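Local coordinates for Lin2118 protein (PDB 3OOU), which is of uncharacterised function but probably acts as a transcription regulator, binding specific DNA sequences through the C-terminal AraC-type helix-turn-helix domain present here, at residues S80-M85 / Y89-K94; E16-G21 / V59-E64. One frame throughout, in Å; residues are numbered along the deposited sequence.

Contact 1. Residues S80-M85 / Y89-K94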
ATOM      1  N   SER A  80      -0.987   4.816  -7.063  1.00 16.75           N
ATOM      2  CA  SER A  80      -1.238   3.817  -6.029  1.00 16.05           C
ATOM      3  C   SER A  80      -0.224   3.903  -4.888  1.00 15.50           C
ATOM      4  O   SER A  80      -0.325   3.168  -3.909  1.00 15.96           O
ATOM      5  CB  SER A  80      -1.228   2.413  -6.638  1.00 15.79           C
ATOM      6  OG  SER A  80      -2.138   2.340  -7.727  1.00 17.25           O
ATOM      7  N   GLY A  81       0.749   4.801  -5.021  1.00 15.68           N
ATOM      8  CA  GLY A  81       1.758   5.000  -3.988  1.00 15.87           C
ATOM      9  C   GLY A  81       3.109   4.347  -4.218  1.00 16.37           C
ATOM     10  O   GLY A  81       3.891   4.204  -3.273  1.00 17.25           O
ATOM     11  N   TYR A  82       3.396   3.956  -5.461  1.00 16.04           N
ATOM     12  CA  TYR A  82       4.690   3.342  -5.803  1.00 16.62           C
ATOM     13  C   TYR A  82       5.546   4.244  -6.667  1.00 17.68           C
ATOM     14  O   TYR A  82       5.077   4.781  -7.675  1.00 18.79           O
ATOM     15  CB  TYR A  82       4.497   2.020  -6.544  1.00 15.95           C
ATOM     16  CG  TYR A  82       3.876   0.953  -5.690  1.00 14.83           C
ATOM     17  CD1 TYR A  82       4.666   0.106  -4.906  1.00 14.33           C
ATOM     18  CD2 TYR A  82       2.498   0.814  -5.633  1.00 14.30           C
ATOM     19  CE1 TYR A  82       4.080  -0.871  -4.096  1.00 14.14           C
ATOM     20  CE2 TYR A  82       1.907  -0.149  -4.845  1.00 14.65           C
ATOM     21  CZ  TYR A  82       2.691  -0.986  -4.074  1.00 13.89           C
ATOM     22  OH  TYR A  82       2.067  -1.932  -3.298  1.00 15.29           O
ATOM     23  N   THR A  83       6.811   4.375  -6.282  1.00 18.34           N
ATOM     24  CA  THR A  83       7.795   5.081  -7.098  1.00 19.59           C
ATOM     25  C   THR A  83       8.865   4.127  -7.630  1.00 19.88           C
ATOM     26  O   THR A  83       9.600   4.466  -8.562  1.00 20.72           O
ATOM     27  CB  THR A  83       8.468   6.222  -6.314  1.00 19.93           C
ATOM     28  OG1 THR A  83       9.123   5.690  -5.160  1.00 21.26           O
ATOM     29  CG2 THR A  83       7.436   7.261  -5.881  1.00 20.85           C
ATOM     30  N   ASP A  84       8.962   2.951  -7.013  1.00 19.88           N
ATOM     31  CA  ASP A  84       9.926   1.918  -7.402  1.00 20.11           C
ATOM     32  C   ASP A  84       9.159   0.860  -8.193  1.00 19.67           C
ATOM     33  O   ASP A  84       8.385   0.083  -7.627  1.00 19.18           O
ATOM     34  CB  ASP A  84      10.576   1.334  -6.135  1.00 20.67           C
ATOM     35  CG  ASP A  84      11.544   0.177  -6.413  1.00 22.00           C
ATOM     36  OD1 ASP A  84      11.491  -0.457  -7.490  1.00 22.00           O
ATOM     37  OD2 ASP A  84      12.354  -0.116  -5.503  1.00 25.70           O
HETATM   38  N   MSE A  85       9.366   0.848  -9.508  1.00 19.25           N
HETATM   39  CA  MSE A  85       8.577   0.006 -10.400  1.00 18.90           C
HETATM   40  C   MSE A  85       8.876  -1.495 -10.281  1.00 18.72           C
HETATM   41  O   MSE A  85       7.973  -2.318 -10.437  1.00 18.77           O
HETATM   42  CB  MSE A  85       8.692   0.495 -11.843  1.00 19.43           C
HETATM   43  CG  MSE A  85       8.004   1.839 -12.071  1.00 20.10           C
HETATM   44 SE   MSE A  85       6.146   1.835 -11.476  0.70 20.69          SE
HETATM   45  CE  MSE A  85       5.477   0.425 -12.631  1.00 22.05           C
ATOM     46  N   TYR A  89       6.047  -4.141  -9.189  1.00 19.70           N
ATOM     47  CA  TYR A  89       5.896  -5.378  -9.942  1.00 20.64           C
ATOM     48  C   TYR A  89       5.861  -6.601  -9.016  1.00 20.67           C
ATOM     49  O   TYR A  89       4.967  -7.445  -9.133  1.00 21.10           O
ATOM     50  CB  TYR A  89       7.025  -5.490 -10.964  1.00 21.11           C
ATOM     51  CG  TYR A  89       6.817  -6.543 -12.018  1.00 23.64           C
ATOM     52  CD1 TYR A  89       5.933  -6.335 -13.081  1.00 25.11           C
ATOM     53  CD2 TYR A  89       7.527  -7.740 -11.973  1.00 26.06           C
ATOM     54  CE1 TYR A  89       5.745  -7.306 -14.057  1.00 27.59           C
ATOM     55  CE2 TYR A  89       7.349  -8.715 -12.944  1.00 28.28           C
ATOM     56  CZ  TYR A  89       6.457  -8.493 -13.979  1.00 29.06           C
ATOM     57  OH  TYR A  89       6.297  -9.463 -14.939  1.00 31.42           O
ATOM     58  N   ARG A  90       6.810  -6.668  -8.085  1.00 20.96           N
ATOM     59  CA  ARG A  90       6.872  -7.766  -7.108  1.00 21.42           C
ATOM     60  C   ARG A  90       5.634  -7.794  -6.219  1.00 20.69           C
ATOM     61  O   ARG A  90       5.023  -8.846  -6.003  1.00 20.91           O
ATOM     62  CB  ARG A  90       8.116  -7.645  -6.224  1.00 22.06           C
ATOM     63  CG  ARG A  90       9.415  -8.063  -6.876  1.00 24.50           C
ATOM     64  CD  ARG A  90      10.545  -8.196  -5.855  1.00 28.01           C
ATOM     65  NE  ARG A  90      10.883  -6.931  -5.197  1.00 30.20           N
ATOM     66  CZ  ARG A  90      11.698  -6.003  -5.699  1.00 31.60           C
ATOM     67  NH1 ARG A  90      12.274  -6.173  -6.885  1.00 32.84           N
ATOM     68  NH2 ARG A  90      11.938  -4.897  -5.011  1.00 32.03           N
ATOM     69  N   GLN A  91       5.259  -6.621  -5.716  1.00 19.65           N
ATOM     70  CA  GLN A  91       4.153  -6.517  -4.774  1.00 18.98           C
ATOM     71  C   GLN A  91       2.790  -6.823  -5.386  1.00 19.13           C
ATOM     72  O   GLN A  91       1.950  -7.457  -4.745  1.00 19.18           O
ATOM     73  CB  GLN A  91       4.165  -5.140  -4.100  1.00 18.46           C
ATOM     74  CG  GLN A  91       5.334  -4.947  -3.132  1.00 18.64           C
ATOM     75  CD  GLN A  91       5.359  -5.988  -2.026  1.00 19.45           C
ATOM     76  OE1 GLN A  91       4.318  -6.365  -1.485  1.00 19.26           O
ATOM     77  NE2 GLN A  91       6.554  -6.462  -1.690  1.00 20.60           N
ATOM     78  N   PHE A  92       2.577  -6.383  -6.624  1.00 18.91           N
ATOM     79  CA  PHE A  92       1.332  -6.674  -7.327  1.00 19.53           C
ATOM     80  C   PHE A  92       1.194  -8.184  -7.533  1.00 20.55           C
ATOM     81  O   PHE A  92       0.127  -8.753  -7.288  1.00 20.63           O
ATOM     82  CB  PHE A  92       1.264  -5.940  -8.673  1.00 19.18           C
ATOM     83  CG  PHE A  92      -0.113  -5.916  -9.279  1.00 19.43           C
ATOM     84  CD1 PHE A  92      -0.947  -4.822  -9.091  1.00 19.58           C
ATOM     85  CD2 PHE A  92      -0.584  -6.994 -10.033  1.00 19.77           C
ATOM     86  CE1 PHE A  92      -2.232  -4.795  -9.649  1.00 19.52           C
ATOM     87  CE2 PHE A  92      -1.866  -6.972 -10.581  1.00 19.47           C
ATOM     88  CZ  PHE A  92      -2.685  -5.871 -10.397  1.00 20.07           C
ATOM     89  N   LYS A  93       2.283  -8.824  -7.959  1.00 21.78           N
ATOM     90  CA  LYS A  93       2.299 -10.276  -8.151  1.00 23.41           C
ATOM     91  C   LYS A  93       2.000 -11.006  -6.844  1.00 23.90           C
ATOM     92  O   LYS A  93       1.217 -11.958  -6.823  1.00 24.32           O
ATOM     93  CB  LYS A  93       3.650 -10.722  -8.730  1.00 24.00           C
ATOM     94  CG  LYS A  93       3.848 -12.236  -8.875  1.00 26.41           C
ATOM     95  CD  LYS A  93       2.906 -12.846  -9.901  1.00 29.21           C
ATOM     96  CE  LYS A  93       3.107 -14.353  -9.991  1.00 31.75           C
ATOM     97  NZ  LYS A  93       2.178 -14.979 -10.965  1.00 33.20           N
ATOM     98  N   LYS A  94       2.622 -10.546  -5.762  1.00 24.05           N
ATOM     99  CA  LYS A  94       2.443 -11.147  -4.439  1.00 24.83           C
ATOM    100  C   LYS A  94       0.982 -11.115  -3.974  1.00 25.11           C
ATOM    101  O   LYS A  94       0.466 -12.110  -3.450  1.00 25.73           O
ATOM    102  CB  LYS A  94       3.356 -10.458  -3.421  1.00 24.62           C
ATOM    103  CG  LYS A  94       3.215 -10.964  -1.990  1.00 25.64           C
ATOM    104  CD  LYS A  94       4.135 -10.225  -1.037  1.00 26.91           C
ATOM    105  CE  LYS A  94       4.056 -10.826   0.357  1.00 28.79           C
ATOM    106  NZ  LYS A  94       4.733  -9.979   1.368  1.00 29.50           N
TER
HETATM  107  O   HOH W   1      13.482  -2.583  -5.741  1.00 46.30           O

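Contact 2. Residues E16-G21 / V59-E64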
ATOM      1  N   GLU A  16      -6.543   7.851   4.047  1.00 28.66           N
ATOM      2  CA  GLU A  16      -6.458   9.243   3.597  1.00 29.42           C
ATOM      3  C   GLU A  16      -5.222   9.539   2.753  1.00 28.59           C
ATOM      4  O   GLU A  16      -5.237  10.453   1.922  1.00 29.14           O
ATOM      5  CB  GLU A  16      -6.439  10.191   4.799  1.00 30.21           C
ATOM      6  CG  GLU A  16      -7.428   9.860   5.898  1.00 33.13           C
ATOM      7  CD  GLU A  16      -8.654  10.744   5.882  1.00 35.96           C
ATOM      8  OE1 GLU A  16      -8.820  11.536   4.927  1.00 37.50           O
ATOM      9  OE2 GLU A  16      -9.454  10.648   6.839  1.00 37.21           O
ATOM     10  N   HIS A  17      -4.150   8.783   2.980  1.00 27.25           N
ATOM     11  CA  HIS A  17      -2.840   9.161   2.464  1.00 26.23           C
ATOM     12  C   HIS A  17      -2.082   8.038   1.747  1.00 24.88           C
ATOM     13  O   HIS A  17      -0.893   8.184   1.465  1.00 24.28           O
ATOM     14  CB  HIS A  17      -1.980   9.721   3.607  1.00 26.58           C
ATOM     15  CG  HIS A  17      -2.585  10.905   4.299  1.00 27.99           C
ATOM     16  ND1 HIS A  17      -2.693  12.140   3.699  1.00 29.46           N
ATOM     17  CD2 HIS A  17      -3.111  11.041   5.538  1.00 28.76           C
ATOM     18  CE1 HIS A  17      -3.263  12.987   4.540  1.00 30.05           C
ATOM     19  NE2 HIS A  17      -3.521  12.345   5.665  1.00 29.56           N
ATOM     20  N   PHE A  18      -2.758   6.933   1.436  1.00 24.18           N
ATOM     21  CA  PHE A  18      -2.074   5.745   0.890  1.00 23.16           C
ATOM     22  C   PHE A  18      -1.215   6.012  -0.353  1.00 22.49           C
ATOM     23  O   PHE A  18      -0.234   5.300  -0.594  1.00 21.88           O
ATOM     24  CB  PHE A  18      -3.067   4.600   0.625  1.00 23.27           C
ATOM     25  CG  PHE A  18      -3.928   4.811  -0.587  1.00 23.36           C
ATOM     26  CD1 PHE A  18      -3.538   4.303  -1.828  1.00 24.29           C
ATOM     27  CD2 PHE A  18      -5.124   5.522  -0.499  1.00 23.87           C
ATOM     28  CE1 PHE A  18      -4.321   4.506  -2.956  1.00 24.86           C
ATOM     29  CE2 PHE A  18      -5.918   5.723  -1.619  1.00 24.12           C
ATOM     30  CZ  PHE A  18      -5.518   5.214  -2.853  1.00 24.88           C
ATOM     31  N   SER A  19      -1.575   7.023  -1.142  1.00 22.31           N
ATOM     32  CA  SER A  19      -0.844   7.314  -2.378  1.00 22.26           C
ATOM     33  C   SER A  19       0.423   8.148  -2.186  1.00 21.76           C
ATOM     34  O   SER A  19       1.220   8.293  -3.116  1.00 21.66           O
ATOM     35  CB  SER A  19      -1.759   7.961  -3.425  1.00 23.11           C
ATOM     36  OG  SER A  19      -1.880   9.354  -3.209  1.00 25.10           O
ATOM     37  N   GLU A  20       0.608   8.695  -0.985  1.00 21.19           N
ATOM     38  CA  GLU A  20       1.821   9.466  -0.728  0.50 21.42           C
ATOM     39  C   GLU A  20       2.894   8.604  -0.089  1.00 20.78           C
ATOM     40  O   GLU A  20       2.634   7.472   0.327  1.00 20.34           O
ATOM     41  CB  GLU A  20       1.545  10.739   0.083  0.50 21.97           C
ATOM     42  CG  GLU A  20       0.778  10.546   1.362  0.50 22.98           C
ATOM     43  CD  GLU A  20       0.389  11.865   1.994  0.50 24.38           C
ATOM     44  OE1 GLU A  20      -0.780  12.281   1.847  0.50 24.85           O
ATOM     45  OE2 GLU A  20       1.262  12.495   2.623  0.50 25.68           O
ATOM     46  N   GLY A  21       4.120   9.125  -0.068  1.00 20.40           N
ATOM     47  CA  GLY A  21       5.236   8.420   0.540  1.00 20.18           C
ATOM     48  C   GLY A  21       4.904   8.204   2.004  1.00 19.90           C
ATOM     49  O   GLY A  21       4.569   9.149   2.727  1.00 20.72           O
ATOM     50  N   VAL A  59      -2.131  -2.273  -3.640  1.00 13.84           N
ATOM     51  CA  VAL A  59      -2.355  -3.168  -4.776  1.00 14.21           C
ATOM     52  C   VAL A  59      -3.850  -3.297  -5.070  1.00 14.75           C
ATOM     53  O   VAL A  59      -4.249  -3.353  -6.233  1.00 15.51           O
ATOM     54  CB  VAL A  59      -1.668  -4.544  -4.572  1.00 13.77           C
ATOM     55  CG1 VAL A  59      -2.148  -5.558  -5.604  1.00 14.82           C
ATOM     56  CG2 VAL A  59      -0.155  -4.389  -4.655  1.00 14.43           C
ATOM     57  N   ASN A  60      -4.678  -3.306  -4.026  1.00 15.28           N
ATOM     58  CA  ASN A  60      -6.125  -3.361  -4.245  1.00 16.26           C
ATOM     59  C   ASN A  60      -6.644  -2.155  -5.014  1.00 16.04           C
ATOM     60  O   ASN A  60      -7.527  -2.292  -5.850  1.00 16.88           O
ATOM     61  CB  ASN A  60      -6.891  -3.574  -2.940  1.00 17.11           C
ATOM     62  CG  ASN A  60      -6.867  -5.024  -2.492  1.00 19.14           C
ATOM     63  OD1 ASN A  60      -6.596  -5.928  -3.289  1.00 21.89           O
ATOM     64  ND2 ASN A  60      -7.134  -5.252  -1.217  1.00 21.68           N
ATOM     65  N   TYR A  61      -6.074  -0.983  -4.752  1.00 15.59           N
ATOM     66  CA  TYR A  61      -6.397   0.188  -5.548  1.00 15.65           C
ATOM     67  C   TYR A  61      -5.915   0.027  -6.992  1.00 15.56           C
ATOM     68  O   TYR A  61      -6.677   0.248  -7.936  1.00 15.41           O
ATOM     69  CB  TYR A  61      -5.792   1.454  -4.937  1.00 15.71           C
ATOM     70  CG  TYR A  61      -6.232   2.693  -5.675  1.00 16.87           C
ATOM     71  CD1 TYR A  61      -7.481   3.242  -5.415  1.00 19.06           C
ATOM     72  CD2 TYR A  61      -5.425   3.297  -6.638  1.00 19.32           C
ATOM     73  CE1 TYR A  61      -7.926   4.354  -6.066  1.00 21.34           C
ATOM     74  CE2 TYR A  61      -5.875   4.445  -7.316  1.00 20.50           C
ATOM     75  CZ  TYR A  61      -7.137   4.958  -7.007  1.00 21.80           C
ATOM     76  OH  TYR A  61      -7.662   6.075  -7.612  1.00 24.85           O
ATOM     77  N   ALA A  62      -4.649  -0.364  -7.149  1.00 15.64           N
ATOM     78  CA  ALA A  62      -4.023  -0.481  -8.466  1.00 15.76           C
ATOM     79  C   ALA A  62      -4.797  -1.421  -9.371  1.00 16.66           C
ATOM     80  O   ALA A  62      -4.990  -1.128 -10.551  1.00 16.92           O
ATOM     81  CB  ALA A  62      -2.575  -0.949  -8.331  1.00 15.68           C
ATOM     82  N   LYS A  63      -5.243  -2.544  -8.815  1.00 17.14           N
ATOM     83  CA  LYS A  63      -5.913  -3.559  -9.620  1.00 18.12           C
ATOM     84  C   LYS A  63      -7.264  -3.076 -10.152  1.00 18.36           C
ATOM     85  O   LYS A  63      -7.670  -3.465 -11.245  1.00 19.52           O
ATOM     86  CB  LYS A  63      -6.007  -4.898  -8.881  1.00 18.55           C
ATOM     87  CG  LYS A  63      -7.093  -5.021  -7.839  1.00 19.44           C
ATOM     88  CD  LYS A  63      -6.906  -6.312  -7.058  1.00 22.99           C
ATOM     89  CE  LYS A  63      -8.100  -6.632  -6.184  1.00 24.10           C
ATOM     90  NZ  LYS A  63      -7.796  -7.807  -5.309  1.00 25.51           N
ATOM     91  N   GLU A  64      -7.940  -2.211  -9.396  1.00 17.78           N
ATOM     92  CA  GLU A  64      -9.183  -1.645  -9.888  0.50 17.79           C
ATOM     93  C   GLU A  64      -8.898  -0.545 -10.912  1.00 18.14           C
ATOM     94  O   GLU A  64      -9.577  -0.468 -11.933  1.00 18.16           O
ATOM     95  CB  GLU A  64     -10.057  -1.143  -8.739  0.50 17.51           C
ATOM     96  CG  GLU A  64     -11.424  -0.649  -9.179  0.50 17.08           C
ATOM     97  CD  GLU A  64     -12.312  -1.734  -9.747  0.50 17.30           C
ATOM     98  OE1 GLU A  64     -11.942  -2.925  -9.689  0.50 17.26           O
ATOM     99  OE2 GLU A  64     -13.400  -1.387 -10.247  0.50 17.92           O
TER

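Contact 1. Residues S80-M85 / Y89-K94
Backbone hydrogen bonding between Met85 and Tyr89 illustrates how the first turn of a helix is closed. The N-H of Tyr89 reaches the carbonyl O of Met85, with N and O 2.9 Å apart and an N-H...O angle of 160°, making an early i to i+4 bond of helix 85-96. Tyr89 CB also lies 3.4 Å from Met85 O, while the Tyr89 ring leads away toward Pro100. Met85, a selenomethionine, turns its side chain to helix 73-79, where it meets Leu73, Thr74 and Ala77.

The loop between helices 73-79 and 85-96 has the layout of a helix-turn-helix, as in AraC-type domains, where by family analogy helix 85-96 would be the recognition helix. A Schellman motif at Gly81, with positive phi, ends helix 73-79; Asp84 makes the entry into helix 85-96 as its N-cap, OD1 accepting from Tyr87 N.

The van der Waals contact is slight, hydroxyl oxygen against methylene. Tyr82 OH comes within 3.9 Å of Gln91 CB, the side chains crossing at about a right angle with ring and amide planes only 10° apart. Gln91 bends at chi2 (-58°), which carries its amide away from the tyrosine. Asn55 of helix 50-68 hydrogen-bonds the Tyr82 hydroxyl, and Phe88 meets its ring.

Charges are linked through solvent. One water donates to Asp84 OD2 at 2.7 Å and accepts from Arg90 NH2 at 2.9 Å, lying at the guanidinium edge in its plane.

Contact 2. Residues E16-G21 / V59-E64
Phe18 and Tyr61 make the whole of this contact, an aromatic pair near the surface. The far corner of the phenylalanine ring rests over one face of the tyrosine, offset toward its rim: Phe18 CZ stands 3.8 Å from Tyr61 CD1, and Phe18 CE1 is equally close, 3.8 Å, to Tyr61 CG. The rings meet at a slant, with planes at 56° and ring centroids 5.2 Å apart. Phe18 holds CG between its own backbone N and carbonyl carbon (chi1 75°), which sends the ring across toward helix 50-68; Tyr57 of the same helix meets it edge-to-face.

In AraC-type domains a long central helix joins two helix-turn-helix units, and helix 50-68, the longest of the chain, probably corresponds to it. The turn after helix 6-17 lies against this helix at Tyr61.

No hydrogen bond joins the two segments themselves. Within them, a type I turn from His17 to Glu20 is closed by Glu20 N to His17 O at 2.9 Å, and Lys63 NZ reaches Asn60 OD1 at 3.0 Å, coming from above the amide's carbonyl plane. Nearly one turn before Tyr61 on the same helix, Arg58 NE ties the two parts together by bonding the Phe18 carbonyl.

Both segments of contact 2 come earlier in the chain than those of contact 1; the centres are about 10 Å apart. Helix 50-68 is the element that brings them together: residues 59-64 belong to it, and they pack directly on the loop and helix of contact 1. Ser80 OG lies 3.4 Å from Ala62 CB and 3.6 Å from Tyr61 CD2, while Val59 CG2 sits 3.6 Å from Tyr82 OH. Tyr61 therefore has the turn after helix 6-17 as one neighbour and the loop between helices 73-79 and 85-96 as another, with Ala62 and Val59 extending the second interface, and these parts pack as one body, as in AraC-type domains.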